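Local coordinates for uncharacterized protein (Chaetomium thermophilum, PDB 3LPZ) that probably acts as the Get4 component of the Get pathway, an alpha-solenoid protein that binds Get5 and takes part in the biogenesis of tail-anchored membrane proteins, at residues Q36-V41 and D56-V61; V79-T84 and G98-C103; G102-F107 and R116-M121. All blocks are in the same frame, centred on the assembly; numbering follows the deposited sequence. Where two conformers were deposited one is given.

Interaction 1: Q36-V41 and D56-V61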
ATOM      1  N   GLN A  36      27.235 -17.819  10.695  1.00 22.45           N
ATOM      2  CA  GLN A  36      27.958 -17.106  11.759  1.00 23.17           C
ATOM      3  C   GLN A  36      29.314 -16.602  11.303  1.00 22.88           C
ATOM      4  O   GLN A  36      29.738 -15.495  11.675  1.00 22.58           O
ATOM      5  CB  GLN A  36      28.095 -17.973  13.033  1.00 23.39           C
ATOM      6  CG  GLN A  36      26.748 -18.218  13.736  1.00 25.79           C
ATOM      7  CD  GLN A  36      26.008 -16.925  14.084  1.00 29.47           C
ATOM      8  OE1 GLN A  36      26.542 -16.053  14.780  1.00 30.19           O
ATOM      9  NE2 GLN A  36      24.773 -16.793  13.594  1.00 31.59           N
ATOM     10  N   GLU A  37      30.004 -17.411  10.497  1.00 22.84           N
ATOM     11  CA  GLU A  37      31.287 -16.998   9.977  1.00 23.28           C
ATOM     12  C   GLU A  37      31.068 -15.850   8.984  1.00 22.14           C
ATOM     13  O   GLU A  37      31.879 -14.952   8.890  1.00 21.76           O
ATOM     14  CB  GLU A  37      31.978 -18.175   9.299  1.00 24.53           C
ATOM     15  CG  GLU A  37      33.383 -17.855   8.767  1.00 29.60           C
ATOM     16  CD  GLU A  37      34.047 -19.068   8.197  1.00 37.40           C
ATOM     17  OE1 GLU A  37      33.870 -20.162   8.791  1.00 41.37           O
ATOM     18  OE2 GLU A  37      34.736 -18.935   7.153  1.00 42.52           O
ATOM     19  N   THR A  38      29.960 -15.888   8.239  1.00 20.59           N
ATOM     20  CA  THR A  38      29.625 -14.773   7.319  1.00 19.93           C
ATOM     21  C   THR A  38      29.485 -13.446   8.088  1.00 20.05           C
ATOM     22  O   THR A  38      29.979 -12.408   7.640  1.00 20.43           O
ATOM     23  CB  THR A  38      28.343 -15.082   6.505  1.00 19.47           C
ATOM     24  OG1 THR A  38      28.523 -16.328   5.807  1.00 19.56           O
ATOM     25  CG2 THR A  38      28.019 -13.964   5.467  1.00 18.51           C
ATOM     26  N   ARG A  39      28.803 -13.475   9.237  1.00 20.60           N
ATOM     27  CA  ARG A  39      28.644 -12.268  10.071  1.00 21.25           C
ATOM     28  C   ARG A  39      29.992 -11.704  10.475  1.00 21.49           C
ATOM     29  O   ARG A  39      30.181 -10.482  10.443  1.00 21.03           O
ATOM     30  CB  ARG A  39      27.869 -12.562  11.370  1.00 21.69           C
ATOM     31  CG  ARG A  39      26.417 -12.942  11.193  1.00 21.39           C
ATOM     32  CD  ARG A  39      25.817 -13.205  12.590  1.00 21.72           C
ATOM     33  NE  ARG A  39      25.991 -12.065  13.497  1.00 22.69           N
ATOM     34  CZ  ARG A  39      26.200 -12.150  14.818  1.00 22.40           C
ATOM     35  NH1 ARG A  39      26.312 -13.339  15.419  1.00 20.62           N
ATOM     36  NH2 ARG A  39      26.331 -11.029  15.534  1.00 21.72           N
ATOM     37  N   LEU A  40      30.900 -12.579  10.918  1.00 21.74           N
ATOM     38  CA  LEU A  40      32.218 -12.142  11.348  1.00 23.39           C
ATOM     39  C   LEU A  40      32.998 -11.512  10.176  1.00 23.33           C
ATOM     40  O   LEU A  40      33.560 -10.436  10.322  1.00 23.22           O
ATOM     41  CB  LEU A  40      33.013 -13.298  11.986  1.00 24.58           C
ATOM     42  CG  LEU A  40      34.286 -12.980  12.783  1.00 27.20           C
ATOM     43  CD1 LEU A  40      34.015 -12.158  14.088  1.00 29.55           C
ATOM     44  CD2 LEU A  40      35.003 -14.299  13.140  1.00 29.35           C
ATOM     45  N   VAL A  41      33.014 -12.170   9.025  1.00 22.79           N
ATOM     46  CA  VAL A  41      33.744 -11.633   7.879  1.00 24.24           C
ATOM     47  C   VAL A  41      33.168 -10.264   7.428  1.00 23.88           C
ATOM     48  O   VAL A  41      33.936  -9.292   7.196  1.00 23.85           O
ATOM     49  CB  VAL A  41      33.759 -12.656   6.719  1.00 24.44           C
ATOM     50  CG1 VAL A  41      34.379 -12.068   5.499  1.00 27.89           C
ATOM     51  CG2 VAL A  41      34.530 -13.917   7.148  1.00 26.28           C
ATOM     52  N   ASP A  56      28.106  -7.188  -0.481  1.00 22.25           N
ATOM     53  CA  ASP A  56      28.122  -8.282  -1.466  0.50 22.84           C
ATOM     54  C   ASP A  56      28.112  -9.615  -0.717  1.00 22.87           C
ATOM     55  O   ASP A  56      27.373 -10.523  -1.081  1.00 23.31           O
ATOM     56  CB  ASP A  56      29.344  -8.213  -2.389  0.50 23.13           C
ATOM     57  CG  ASP A  56      29.231  -7.134  -3.465  0.50 24.50           C
ATOM     58  OD1 ASP A  56      28.133  -6.603  -3.721  0.50 25.35           O
ATOM     59  OD2 ASP A  56      30.270  -6.801  -4.059  0.50 27.06           O
ATOM     60  N   ILE A  57      28.919  -9.712   0.340  1.00 21.86           N
ATOM     61  CA  ILE A  57      28.964 -10.925   1.164  1.00 21.42           C
ATOM     62  C   ILE A  57      27.602 -11.257   1.792  1.00 20.67           C
ATOM     63  O   ILE A  57      27.098 -12.375   1.638  1.00 21.27           O
ATOM     64  CB  ILE A  57      30.056 -10.834   2.256  1.00 21.37           C
ATOM     65  CG1 ILE A  57      31.442 -10.821   1.584  1.00 21.51           C
ATOM     66  CG2 ILE A  57      29.933 -12.013   3.258  1.00 20.80           C
ATOM     67  CD1 ILE A  57      32.552 -10.316   2.478  1.00 21.60           C
ATOM     68  N   LEU A  58      27.015 -10.292   2.494  1.00 18.85           N
ATOM     69  CA  LEU A  58      25.708 -10.519   3.139  1.00 18.61           C
ATOM     70  C   LEU A  58      24.602 -10.851   2.133  1.00 19.09           C
ATOM     71  O   LEU A  58      23.800 -11.773   2.364  1.00 18.69           O
ATOM     72  CB  LEU A  58      25.310  -9.294   3.999  1.00 17.83           C
ATOM     73  CG  LEU A  58      26.224  -9.125   5.221  1.00 16.93           C
ATOM     74  CD1 LEU A  58      25.987  -7.784   5.918  1.00 16.38           C
ATOM     75  CD2 LEU A  58      26.034 -10.271   6.203  1.00 16.53           C
ATOM     76  N   ALA A  59      24.525 -10.092   1.038  1.00 19.48           N
ATOM     77  CA  ALA A  59      23.466 -10.341   0.043  1.00 20.56           C
ATOM     78  C   ALA A  59      23.619 -11.722  -0.613  1.00 20.92           C
ATOM     79  O   ALA A  59      22.641 -12.432  -0.759  1.00 20.21           O
ATOM     80  CB  ALA A  59      23.412  -9.201  -1.052  1.00 20.68           C
ATOM     81  N   SER A  60      24.837 -12.097  -1.011  1.00 20.75           N
ATOM     82  CA  SER A  60      25.012 -13.381  -1.703  1.00 21.43           C
ATOM     83  C   SER A  60      24.729 -14.544  -0.761  1.00 20.98           C
ATOM     84  O   SER A  60      24.011 -15.475  -1.124  1.00 21.71           O
ATOM     85  CB  SER A  60      26.439 -13.538  -2.253  1.00 22.11           C
ATOM     86  OG  SER A  60      26.777 -12.445  -3.072  1.00 25.23           O
ATOM     87  N   VAL A  61      25.265 -14.483   0.454  1.00 20.00           N
ATOM     88  CA  VAL A  61      25.136 -15.594   1.395  1.00 19.87           C
ATOM     89  C   VAL A  61      23.713 -15.688   1.980  1.00 20.17           C
ATOM     90  O   VAL A  61      23.194 -16.795   2.211  1.00 19.82           O
ATOM     91  CB  VAL A  61      26.203 -15.544   2.531  1.00 19.68           C
ATOM     92  CG1 VAL A  61      25.938 -16.648   3.594  1.00 19.73           C
ATOM     93  CG2 VAL A  61      27.666 -15.652   1.956  1.00 20.76           C
TER

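Interaction 2: V79-T84 and G98-C103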
ATOM      1  N   VAL A  79      18.340  -9.136   7.230  1.00 19.14           N
ATOM      2  CA  VAL A  79      18.148  -7.987   8.149  1.00 19.28           C
ATOM      3  C   VAL A  79      19.478  -7.259   8.395  1.00 19.53           C
ATOM      4  O   VAL A  79      19.525  -6.005   8.418  1.00 19.35           O
ATOM      5  CB  VAL A  79      17.459  -8.437   9.500  1.00 19.60           C
ATOM      6  CG1 VAL A  79      17.412  -7.305  10.542  1.00 18.90           C
ATOM      7  CG2 VAL A  79      16.025  -8.944   9.214  1.00 19.29           C
ATOM      8  N   LEU A  80      20.565  -8.025   8.557  1.00 19.32           N
ATOM      9  CA  LEU A  80      21.897  -7.437   8.765  0.50 19.26           C
ATOM     10  C   LEU A  80      22.306  -6.612   7.535  1.00 19.36           C
ATOM     11  O   LEU A  80      22.962  -5.590   7.647  1.00 19.51           O
ATOM     12  CB  LEU A  80      22.927  -8.545   9.036  0.50 19.10           C
ATOM     13  CG  LEU A  80      24.336  -8.137   9.470  0.50 18.37           C
ATOM     14  CD1 LEU A  80      24.284  -7.164  10.653  0.50 18.09           C
ATOM     15  CD2 LEU A  80      25.200  -9.382   9.797  0.50 17.80           C
ATOM     16  N   LEU A  81      21.894  -7.071   6.356  1.00 19.01           N
ATOM     17  CA  LEU A  81      22.195  -6.388   5.121  1.00 18.51           C
ATOM     18  C   LEU A  81      21.573  -4.985   5.139  1.00 18.42           C
ATOM     19  O   LEU A  81      22.219  -4.011   4.744  1.00 17.68           O
ATOM     20  CB  LEU A  81      21.670  -7.196   3.920  1.00 18.84           C
ATOM     21  CG  LEU A  81      21.710  -6.504   2.537  1.00 19.97           C
ATOM     22  CD1 LEU A  81      23.174  -6.166   2.145  1.00 20.82           C
ATOM     23  CD2 LEU A  81      20.995  -7.348   1.449  1.00 18.09           C
ATOM     24  N   VAL A  82      20.312  -4.893   5.562  1.00 18.89           N
ATOM     25  CA  VAL A  82      19.647  -3.589   5.670  1.00 19.18           C
ATOM     26  C   VAL A  82      20.395  -2.742   6.689  1.00 20.28           C
ATOM     27  O   VAL A  82      20.624  -1.560   6.445  1.00 19.59           O
ATOM     28  CB  VAL A  82      18.163  -3.690   6.131  1.00 18.98           C
ATOM     29  CG1 VAL A  82      17.555  -2.278   6.294  1.00 18.97           C
ATOM     30  CG2 VAL A  82      17.341  -4.503   5.128  1.00 18.27           C
ATOM     31  N   ASP A  83      20.765  -3.295   7.846  1.00 21.05           N
ATOM     32  CA  ASP A  83      21.462  -2.489   8.846  0.50 22.60           C
ATOM     33  C   ASP A  83      22.826  -2.016   8.313  1.00 22.21           C
ATOM     34  O   ASP A  83      23.327  -0.947   8.676  1.00 22.35           O
ATOM     35  CB  ASP A  83      21.567  -3.254  10.170  0.50 23.51           C
ATOM     36  CG  ASP A  83      20.288  -3.147  10.994  0.50 25.83           C
ATOM     37  OD1 ASP A  83      19.897  -2.019  11.404  0.50 28.98           O
ATOM     38  OD2 ASP A  83      19.655  -4.185  11.234  0.50 29.10           O
ATOM     39  N   THR A  84      23.414  -2.829   7.433  1.00 21.36           N
ATOM     40  CA  THR A  84      24.675  -2.487   6.809  1.00 20.57           C
ATOM     41  C   THR A  84      24.483  -1.299   5.870  1.00 20.20           C
ATOM     42  O   THR A  84      25.323  -0.409   5.857  1.00 20.22           O
ATOM     43  CB  THR A  84      25.289  -3.705   6.082  1.00 20.91           C
ATOM     44  OG1 THR A  84      25.551  -4.730   7.061  1.00 20.36           O
ATOM     45  CG2 THR A  84      26.606  -3.339   5.382  1.00 19.80           C
ATOM     46  N   GLY A  98      17.755  -3.727  -5.727  1.00 16.60           N
ATOM     47  CA  GLY A  98      17.784  -5.043  -6.373  1.00 16.41           C
ATOM     48  C   GLY A  98      18.250  -6.158  -5.430  1.00 17.00           C
ATOM     49  O   GLY A  98      17.721  -7.277  -5.447  1.00 17.31           O
ATOM     50  N   LYS A  99      19.249  -5.865  -4.608  1.00 16.56           N
ATOM     51  CA  LYS A  99      19.722  -6.866  -3.631  1.00 17.51           C
ATOM     52  C   LYS A  99      18.633  -7.190  -2.613  1.00 17.02           C
ATOM     53  O   LYS A  99      18.470  -8.352  -2.218  1.00 17.42           O
ATOM     54  CB  LYS A  99      20.993  -6.385  -2.932  1.00 16.99           C
ATOM     55  CG  LYS A  99      22.198  -6.385  -3.846  1.00 19.61           C
ATOM     56  CD  LYS A  99      23.465  -5.910  -3.117  1.00 23.10           C
ATOM     57  CE  LYS A  99      24.663  -5.745  -4.085  1.00 23.31           C
ATOM     58  NZ  LYS A  99      24.509  -4.574  -4.998  1.00 25.57           N
ATOM     59  N   LEU A 100      17.910  -6.165  -2.160  1.00 16.79           N
ATOM     60  CA  LEU A 100      16.856  -6.373  -1.145  1.00 16.63           C
ATOM     61  C   LEU A 100      15.684  -7.172  -1.735  1.00 17.05           C
ATOM     62  O   LEU A 100      15.150  -8.076  -1.063  1.00 16.81           O
ATOM     63  CB  LEU A 100      16.397  -5.046  -0.519  1.00 15.87           C
ATOM     64  CG  LEU A 100      17.503  -4.346   0.304  1.00 17.16           C
ATOM     65  CD1 LEU A 100      17.060  -2.938   0.724  1.00 20.92           C
ATOM     66  CD2 LEU A 100      17.866  -5.147   1.570  1.00 17.68           C
ATOM     67  N   LEU A 101      15.317  -6.870  -2.984  1.00 16.30           N
ATOM     68  CA  LEU A 101      14.257  -7.646  -3.674  1.00 17.94           C
ATOM     69  C   LEU A 101      14.693  -9.079  -3.932  1.00 18.37           C
ATOM     70  O   LEU A 101      13.880  -9.997  -3.861  1.00 19.09           O
ATOM     71  CB  LEU A 101      13.826  -6.971  -5.005  1.00 17.92           C
ATOM     72  CG  LEU A 101      13.132  -5.620  -4.830  1.00 17.95           C
ATOM     73  CD1 LEU A 101      12.991  -4.960  -6.185  1.00 20.17           C
ATOM     74  CD2 LEU A 101      11.733  -5.787  -4.158  1.00 20.36           C
ATOM     75  N   GLY A 102      15.979  -9.278  -4.219  1.00 18.84           N
ATOM     76  CA  GLY A 102      16.499 -10.630  -4.393  1.00 19.58           C
ATOM     77  C   GLY A 102      16.327 -11.448  -3.108  1.00 20.01           C
ATOM     78  O   GLY A 102      15.983 -12.651  -3.169  1.00 21.81           O
ATOM     79  N   CYS A 103      16.581 -10.836  -1.952  1.00 19.43           N
ATOM     80  CA  CYS A 103      16.346 -11.530  -0.661  1.00 19.34           C
ATOM     81  C   CYS A 103      14.852 -11.766  -0.405  1.00 18.84           C
ATOM     82  O   CYS A 103      14.427 -12.892  -0.063  1.00 17.84           O
ATOM     83  CB  CYS A 103      16.950 -10.748   0.517  1.00 19.73           C
ATOM     84  SG  CYS A 103      18.766 -10.635   0.479  1.00 22.44           S
TER

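Interaction 3: G102-F107 and R116-M121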
ATOM      1  N   GLY A 102      15.979  -9.278  -4.219  1.00 18.84           N
ATOM      2  CA  GLY A 102      16.499 -10.630  -4.393  1.00 19.58           C
ATOM      3  C   GLY A 102      16.327 -11.448  -3.108  1.00 20.01           C
ATOM      4  O   GLY A 102      15.983 -12.651  -3.169  1.00 21.81           O
ATOM      5  N   CYS A 103      16.581 -10.836  -1.952  1.00 19.43           N
ATOM      6  CA  CYS A 103      16.346 -11.530  -0.661  1.00 19.34           C
ATOM      7  C   CYS A 103      14.852 -11.766  -0.405  1.00 18.84           C
ATOM      8  O   CYS A 103      14.427 -12.892  -0.063  1.00 17.84           O
ATOM      9  CB  CYS A 103      16.950 -10.748   0.517  1.00 19.73           C
ATOM     10  SG  CYS A 103      18.766 -10.635   0.479  1.00 22.44           S
ATOM     11  N   LEU A 104      14.068 -10.705  -0.585  1.00 18.58           N
ATOM     12  CA  LEU A 104      12.617 -10.721  -0.326  1.00 19.54           C
ATOM     13  C   LEU A 104      11.905 -11.896  -0.986  1.00 20.18           C
ATOM     14  O   LEU A 104      11.100 -12.604  -0.346  1.00 19.61           O
ATOM     15  CB  LEU A 104      11.969  -9.417  -0.832  1.00 19.38           C
ATOM     16  CG  LEU A 104      10.458  -9.249  -0.554  1.00 20.49           C
ATOM     17  CD1 LEU A 104      10.197  -9.266   0.943  1.00 20.56           C
ATOM     18  CD2 LEU A 104       9.872  -7.936  -1.183  1.00 17.64           C
ATOM     19  N   ARG A 105      12.192 -12.086  -2.274  1.00 21.23           N
ATOM     20  CA  ARG A 105      11.481 -13.069  -3.073  1.00 22.49           C
ATOM     21  C   ARG A 105      11.883 -14.499  -2.707  1.00 23.21           C
ATOM     22  O   ARG A 105      11.204 -15.441  -3.077  1.00 23.55           O
ATOM     23  CB  ARG A 105      11.719 -12.817  -4.553  1.00 23.11           C
ATOM     24  CG  ARG A 105      11.087 -11.504  -5.036  1.00 25.31           C
ATOM     25  CD  ARG A 105      11.124 -11.468  -6.561  1.00 28.30           C
ATOM     26  NE  ARG A 105      10.627 -10.220  -7.168  1.00 31.96           N
ATOM     27  CZ  ARG A 105       9.343  -9.933  -7.386  1.00 33.54           C
ATOM     28  NH1 ARG A 105       8.390 -10.782  -7.000  1.00 33.92           N
ATOM     29  NH2 ARG A 105       9.006  -8.779  -7.981  1.00 31.95           N
ATOM     30  N   LEU A 106      12.980 -14.664  -1.967  1.00 23.61           N
ATOM     31  CA  LEU A 106      13.396 -16.009  -1.555  1.00 24.14           C
ATOM     32  C   LEU A 106      12.908 -16.465  -0.183  1.00 24.92           C
ATOM     33  O   LEU A 106      13.090 -17.628   0.173  1.00 25.74           O
ATOM     34  CB  LEU A 106      14.913 -16.175  -1.693  1.00 24.00           C
ATOM     35  CG  LEU A 106      15.492 -16.131  -3.122  1.00 24.19           C
ATOM     36  CD1 LEU A 106      17.020 -15.923  -3.061  1.00 24.92           C
ATOM     37  CD2 LEU A 106      15.169 -17.387  -3.922  1.00 25.04           C
ATOM     38  N   PHE A 107      12.282 -15.581   0.589  1.00 24.90           N
ATOM     39  CA  PHE A 107      11.674 -15.995   1.852  1.00 25.84           C
ATOM     40  C   PHE A 107      10.423 -16.835   1.593  1.00 27.24           C
ATOM     41  O   PHE A 107       9.663 -16.529   0.665  1.00 26.63           O
ATOM     42  CB  PHE A 107      11.168 -14.802   2.649  1.00 24.68           C
ATOM     43  CG  PHE A 107      12.220 -14.052   3.397  1.00 24.36           C
ATOM     44  CD1 PHE A 107      12.864 -12.956   2.807  1.00 21.74           C
ATOM     45  CD2 PHE A 107      12.507 -14.371   4.732  1.00 21.98           C
ATOM     46  CE1 PHE A 107      13.810 -12.215   3.525  1.00 21.87           C
ATOM     47  CE2 PHE A 107      13.445 -13.644   5.438  1.00 22.86           C
ATOM     48  CZ  PHE A 107      14.087 -12.551   4.847  1.00 21.71           C
ATOM     49  N   ARG A 116       9.986  -8.907   9.952  1.00 24.30           N
ATOM     50  CA  ARG A 116      11.047  -7.998  10.406  0.50 24.26           C
ATOM     51  C   ARG A 116      11.826  -7.448   9.206  1.00 22.82           C
ATOM     52  O   ARG A 116      12.089  -6.256   9.137  1.00 22.16           O
ATOM     53  CB  ARG A 116      12.001  -8.707  11.377  0.50 25.15           C
ATOM     54  CG  ARG A 116      13.050  -7.797  12.069  0.50 28.63           C
ATOM     55  CD  ARG A 116      14.001  -8.650  12.918  0.50 34.01           C
ATOM     56  NE  ARG A 116      15.099  -7.900  13.536  0.50 37.69           N
ATOM     57  CZ  ARG A 116      15.149  -6.576  13.625  0.50 38.02           C
ATOM     58  NH1 ARG A 116      14.154  -5.849  13.143  0.50 38.22           N
ATOM     59  NH2 ARG A 116      16.191  -5.983  14.195  0.50 36.01           N
ATOM     60  N   PHE A 117      12.188  -8.314   8.261  1.00 21.08           N
ATOM     61  CA  PHE A 117      12.941  -7.868   7.084  1.00 19.33           C
ATOM     62  C   PHE A 117      12.158  -6.778   6.335  1.00 19.22           C
ATOM     63  O   PHE A 117      12.727  -5.737   5.978  1.00 19.19           O
ATOM     64  CB  PHE A 117      13.271  -9.029   6.150  1.00 18.92           C
ATOM     65  CG  PHE A 117      13.956  -8.606   4.892  1.00 18.69           C
ATOM     66  CD1 PHE A 117      15.275  -8.127   4.919  1.00 17.62           C
ATOM     67  CD2 PHE A 117      13.273  -8.634   3.667  1.00 18.52           C
ATOM     68  CE1 PHE A 117      15.929  -7.715   3.728  1.00 17.15           C
ATOM     69  CE2 PHE A 117      13.922  -8.216   2.481  1.00 19.82           C
ATOM     70  CZ  PHE A 117      15.258  -7.762   2.521  1.00 18.06           C
ATOM     71  N   VAL A 118      10.859  -7.008   6.117  1.00 18.27           N
ATOM     72  CA  VAL A 118      10.040  -6.061   5.354  1.00 18.41           C
ATOM     73  C   VAL A 118       9.966  -4.731   6.083  1.00 18.98           C
ATOM     74  O   VAL A 118      10.144  -3.670   5.472  1.00 18.46           O
ATOM     75  CB  VAL A 118       8.613  -6.617   5.016  1.00 18.33           C
ATOM     76  CG1 VAL A 118       7.628  -5.472   4.611  1.00 17.36           C
ATOM     77  CG2 VAL A 118       8.722  -7.693   3.884  1.00 18.32           C
ATOM     78  N   LYS A 119       9.712  -4.788   7.390  1.00 19.90           N
ATOM     79  CA  LYS A 119       9.708  -3.591   8.210  1.00 21.85           C
ATOM     80  C   LYS A 119      11.031  -2.811   8.126  1.00 20.76           C
ATOM     81  O   LYS A 119      11.017  -1.586   7.923  1.00 20.56           O
ATOM     82  CB  LYS A 119       9.407  -3.967   9.660  1.00 23.24           C
ATOM     83  CG  LYS A 119       8.940  -2.837  10.527  1.00 30.38           C
ATOM     84  CD  LYS A 119      10.084  -2.146  11.273  1.00 38.52           C
ATOM     85  CE  LYS A 119       9.523  -1.180  12.333  1.00 43.02           C
ATOM     86  NZ  LYS A 119      10.273   0.124  12.337  1.00 47.24           N
ATOM     87  N   GLU A 120      12.157  -3.510   8.276  1.00 19.42           N
ATOM     88  CA  GLU A 120      13.461  -2.840   8.269  1.00 19.28           C
ATOM     89  C   GLU A 120      13.763  -2.206   6.917  1.00 18.73           C
ATOM     90  O   GLU A 120      14.217  -1.055   6.860  1.00 18.36           O
ATOM     91  CB  GLU A 120      14.595  -3.793   8.685  1.00 20.60           C
ATOM     92  CG  GLU A 120      14.469  -4.300  10.154  1.00 22.72           C
ATOM     93  CD  GLU A 120      14.612  -3.192  11.215  1.00 28.42           C
ATOM     94  OE1 GLU A 120      15.204  -2.119  10.955  1.00 30.38           O
ATOM     95  OE2 GLU A 120      14.118  -3.399  12.329  1.00 31.27           O
ATOM     96  N   MET A 121      13.524  -2.968   5.853  1.00 17.33           N
ATOM     97  CA  MET A 121      13.825  -2.571   4.482  1.00 18.39           C
ATOM     98  C   MET A 121      13.019  -1.293   4.110  1.00 18.11           C
ATOM     99  O   MET A 121      13.569  -0.317   3.567  1.00 17.27           O
ATOM    100  CB  MET A 121      13.468  -3.766   3.562  1.00 18.97           C
ATOM    101  CG  MET A 121      13.478  -3.519   2.061  1.00 22.83           C
ATOM    102  SD  MET A 121      12.728  -4.888   1.116  1.00 24.29           S
ATOM    103  CE  MET A 121      10.957  -4.618   1.281  1.00 22.99           C
TER

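Interaction 1: Q36-V41 and D56-V61
T38 and V61 reach toward each other tip to tip, and this pair, with I57 one turn away, carries the meeting of helices 28-47 and 51-67. The two helices run antiparallel, their local axes 162° apart in direction and 9.8 Å apart at closest approach, and the backbones come nearest at T38 and L58. Both branches of T38 are used. Its OG1 sits against V61 CG1 at 3.4 Å, while CG2, anti to the backbone N, comes within 3.8 Å of V61 CB. The same methyl also meets the CG2 methyl of I57: T38 CG2 lies 3.5 Å from I57 CG2, and the two side chains slide past each other in opposite directions. V41 crosses I57 at about a right angle, its CG1 resting 3.9 Å from I57 CD1. L58 points its bond to CB aside, yet CD2 at its end swings back to within 4.3 Å of T38 CG2. Beta-branched residues suit such a place: T38, V41, I57 and V61 set methyls close to the backbone, and few rotamers are open to them in a helix. The T38 hydroxyl is buried but provided for, being hydrogen-bonded to the carbonyl oxygen of A34, so it can face the V61 methyls without a polar mate across the interface. An alanine at T38 would probably open a gap facing I57 and V61 and leave the A34 carbonyl without its hydroxyl partner. L19 and I23 of helix 11-25 close on T38 and V61 from a third helix. The chemistry across the boundary is thus apolar, with the T38 hydroxyl bonded within its own helix: the union of these solenoid helices rests on shape and burial, not on directional bonds.

Interaction 2: V79-T84 and G98-C103
CG of L81 stands anti to its backbone N (chi1 171°), on a CB already directed at helix 94-104, and CD2 makes the contact. L100 answers with CG anti to its own carbonyl carbon (chi1 -65°), and although its bond to CB does not face helix 71-88, the methyl CD2 comes back to it. That methyl is the focus of the contact: L100 CD2 lies 3.8 Å from L81 CD2 and 3.7 Å from V82 CG2, so one branch touches two successive residues. V82 crosses L100 at about a right angle. The same L81 CD2 also meets the sulfur of C103, SG, at 4.1 Å, a compact and polarisable neighbour that suits a buried spot. K99 lends only the base of its chain, its CB 4.5 Å from L81 CD2; the rest of the chain runs off toward V55 and D56 of helix 51-67. The helices are antiparallel at 166°, their local axes 10.9 Å apart at closest approach, a spacing that branched leucines can bridge. W124 of helix 112-128 touches both V82 and L100. What joins the pair is therefore dispersion and the exclusion of water, resting mainly on three methyls and one sulfur.

Interaction 3: G102-F107 and R116-M121
F117 buries the most surface here, and its ring meets three residues of the other segment. CG is anti to the backbone N (chi1 176°), on a CB that faces 102-107, and the ring atoms CD2, CE2 and CZ do most of the touching. F117 CE2 lies 4.0 Å from L104 CB and F117 CZ 4.0 Å from C103 CB. F107 supplies the second ring: its CE1 comes within 3.6 Å of F117 CD2, and the two planes, tilted by 31° with centroids 5.3 Å apart, lie obliquely to each other. A type I beta turn from L104 to F107 turns the chain here and brings F107 against F117. This is one joint of the alpha-solenoid, in which consecutive antiparallel helices pack side by side; A78 and V82 of helix 71-88 also touch F117. L104 is the other large contributor. Its two methyls part company, CD1 settling 3.6 Å from V118 CG2 and CD2 lying 4.3 Å from M121 CE. A flexible, unbranched methionine suits that buried position between helices 94-104 and 136-148, where L138 and V142 of the latter also lie against it. E120, on the same helix as M121 but taking no part in this packing, makes a salt bridge to R86 of helix 71-88.

In the fold
All three are buried, apolar contacts between consecutive helices of the solenoid. The centre of interaction 1 lies about 32 Å from that of the chain, against about 20 Å and 16 Å for the centres of interactions 2 and 3. Interactions 2 and 3 share helix 94-104, with G102 and C103 common to both, and touch where V82 meets F117. Interaction 1 joins interaction 2 through L58, which packs on L80 and T84. The chemistry shifts along the row: beta-branched side chains and one hydroxyl bonded within its own helix in interaction 1, leucines and a sulfur in interaction 2, and two aromatic rings, one from the turn and one from the next helix, in interaction 3.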